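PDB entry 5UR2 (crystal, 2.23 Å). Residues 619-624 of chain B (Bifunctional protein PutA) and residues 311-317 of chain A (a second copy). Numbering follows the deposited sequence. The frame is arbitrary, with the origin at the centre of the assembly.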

# COMPACT_ATOMS: atom_id res chain seq x y z
N GLY B 619 15.20 1.92 8.05
CA GLY B 619 15.59 0.97 9.08
C GLY B 619 17.04 1.06 9.50
O GLY B 619 17.60 0.08 9.98
N LEU B 620 17.66 2.20 9.35
CA LEU B 620 19.05 2.29 9.79
C LEU B 620 19.12 2.46 11.31
O LEU B 620 18.20 2.99 11.93
CB LEU B 620 19.74 3.46 9.10
CG LEU B 620 20.11 3.23 7.63
CD1 LEU B 620 21.00 1.99 7.53
CD2 LEU B 620 18.90 3.13 6.69
N PRO B 621 20.18 1.96 11.95
CA PRO B 621 20.38 2.26 13.37
C PRO B 621 20.76 3.73 13.55
O PRO B 621 21.41 4.34 12.70
CB PRO B 621 21.53 1.34 13.77
CG PRO B 621 22.34 1.23 12.52
CD PRO B 621 21.31 1.20 11.39
N GLY B 622 20.35 4.29 14.68
CA GLY B 622 20.69 5.67 14.97
C GLY B 622 19.83 6.71 14.28
O GLY B 622 20.04 7.91 14.50
N GLU B 623 18.85 6.31 13.48
CA GLU B 623 17.96 7.27 12.84
C GLU B 623 16.61 6.61 12.65
O GLU B 623 16.50 5.63 11.91
CB GLU B 623 18.54 7.76 11.49
CG GLU B 623 17.71 8.86 10.82
CD GLU B 623 18.32 9.32 9.50
OE1 GLU B 623 19.19 10.22 9.50
OE2 GLU B 623 17.95 8.75 8.45
N LEU B 624 15.59 7.14 13.33
CA LEU B 624 14.21 6.72 13.14
C LEU B 624 13.61 7.50 11.98
O LEU B 624 13.71 8.73 11.94
CB LEU B 624 13.38 6.94 14.40
CG LEU B 624 13.75 6.04 15.58
CD1 LEU B 624 12.86 6.35 16.79
CD2 LEU B 624 13.67 4.56 15.17
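Chain A, residues 311-317: TIEAEQR

A helix of chain A packs one face against a tight turn of chain B, in a small contact of mixed character between two copies of the same protein that is pinned by a single hydrogen bond from a glutamine side chain to a backbone carbonyl. The two stretches together bury 318 Å².

Chain A is helical here, as its backbone hydrogen bonds show: A:Glu315 N to A:Thr311 O at 3.2 Å, A:Gln316 N to A:Ile312 O at 2.9 Å, and A:Arg317 N to A:Glu313 O at 3.0 Å. Opposite it, B:Leu620 to B:Glu623 form a type II beta turn, whose last residue, B:Glu623, also begins a strand. The two backbones run in opposing order along the contact: B:Leu620 lies nearest A:Gln316, with CA to CA 6.1 Å, whereas the next residue, B:Pro621, lies nearest A:Ile312, one helical turn earlier, with CA to CA 5.9 Å. One residue step in chain B thus shifts the nearest helix residue by four, about one helical turn, and A:Ile312, A:Glu315 and A:Gln316 supply the helix's side of the contact.

The central tie is the hydrogen bond from A:Gln316 NE2 to B:Pro621 O, 2.9 Å long with a nearly straight N-H...O angle of 161°. The CA-to-CB bond of A:Gln316 points sideways, but the m, t conformation of its long side chain brings the amide nearer the turn. Glutamine suits this place because its amide can donate to a backbone carbonyl without bringing a charge. The same carbonyl also meets a methyl group, with B:Pro621 O 3.5 Å from A:Ile312 CG2.

Around this bond, apolar atoms of chain B pack against both apolar and polar atoms of the helix. B:Pro621 occupies the second position of the turn, where its ring-restricted phi of -70° fits well, and its ring presents a compact surface: CB lies 4.2 Å from A:Ile312 CG1, while CD approaches A:Glu315 OE2 at 3.5 Å. B:Leu620 also points toward the helix, and its CD1 rests 3.8 Å from A:Glu315 O and 4.1 Å from A:Gln316 CA, so this branched side chain packs on the helix backbone as well as on side chains. Its CB is 4.2 Å from A:Gln316 CG, a contact with the aliphatic part of the glutamine.

B:Gly622 allows the close approach. Its positive phi of 80°, with psi near zero, is typical of the third position in a type II turn, and a CB there would be jammed against the preceding carbonyl oxygen. It would also lie only 2.9 Å from A:Ile312 CG2, a clash, and 3.2 Å from A:Gln316 NE2. Glycine therefore serves both the turn and the packing.

B:Glu623 adds little: its CB comes within 4.1 Å of A:Gln316 NE2, while its carboxylate is hydrogen-bonded elsewhere in the structure. A:Glu313 and A:Arg317 point away from chain B and form a salt bridge with each other, A:Glu313 OE2 to A:Arg317 NE at 2.5 Å.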

# COMPACT_ATOMS: atom_id res chain seq x y z
N THR A 311 29.94 1.34 14.60
CA THR A 311 29.05 0.40 13.95
C THR A 311 27.89 1.13 13.28
O THR A 311 27.43 0.72 12.21
CB THR A 311 28.54 -0.63 14.95
OG1 THR A 311 27.76 0.04 15.95
CG2 THR A 311 29.72 -1.37 15.61
N ILE A 312 27.41 2.20 13.91
CA ILE A 312 26.27 2.92 13.35
C ILE A 312 26.67 3.66 12.09
O ILE A 312 25.99 3.59 11.06
CB ILE A 312 25.67 3.86 14.41
CG1 ILE A 312 24.99 3.02 15.51
CG2 ILE A 312 24.73 4.85 13.76
CD1 ILE A 312 24.67 3.79 16.78
N GLU A 313 27.80 4.38 12.14
CA GLU A 313 28.27 5.13 10.98
C GLU A 313 28.47 4.23 9.78
O GLU A 313 28.02 4.55 8.67
CB GLU A 313 29.58 5.85 11.31
CG GLU A 313 29.46 7.31 11.70
CD GLU A 313 28.95 8.17 10.56
OE1 GLU A 313 27.86 8.77 10.71
OE2 GLU A 313 29.62 8.23 9.52
N ALA A 314 29.16 3.10 9.97
CA ALA A 314 29.45 2.22 8.85
C ALA A 314 28.17 1.64 8.25
O ALA A 314 28.05 1.49 7.03
CB ALA A 314 30.41 1.10 9.28
N GLU A 315 27.21 1.28 9.10
CA GLU A 315 25.98 0.74 8.54
C GLU A 315 25.20 1.82 7.79
O GLU A 315 24.65 1.56 6.71
CB GLU A 315 25.13 0.11 9.64
CG GLU A 315 23.95 -0.67 9.07
CD GLU A 315 23.21 -1.51 10.10
OE1 GLU A 315 23.76 -1.76 11.19
OE2 GLU A 315 22.05 -1.89 9.82
N GLN A 316 25.15 3.03 8.34
CA GLN A 316 24.45 4.12 7.65
C GLN A 316 25.08 4.41 6.29
O GLN A 316 24.37 4.70 5.32
CB GLN A 316 24.44 5.37 8.52
CG GLN A 316 23.47 5.29 9.74
CD GLN A 316 23.35 6.62 10.46
OE1 GLN A 316 24.02 7.59 10.09
NE2 GLN A 316 22.48 6.69 11.47
N ARG A 317 26.40 4.28 6.19
CA ARG A 317 27.10 4.58 4.94
C ARG A 317 27.17 3.38 4.01
O ARG A 317 27.63 3.53 2.87
CB ARG A 317 28.53 5.06 5.25
CG ARG A 317 28.58 6.40 6.01
CD ARG A 317 30.01 6.87 6.26
NE ARG A 317 30.02 8.11 7.03
CZ ARG A 317 30.11 9.33 6.50
NH1 ARG A 317 30.21 9.47 5.18
NH2 ARG A 317 30.10 10.40 7.28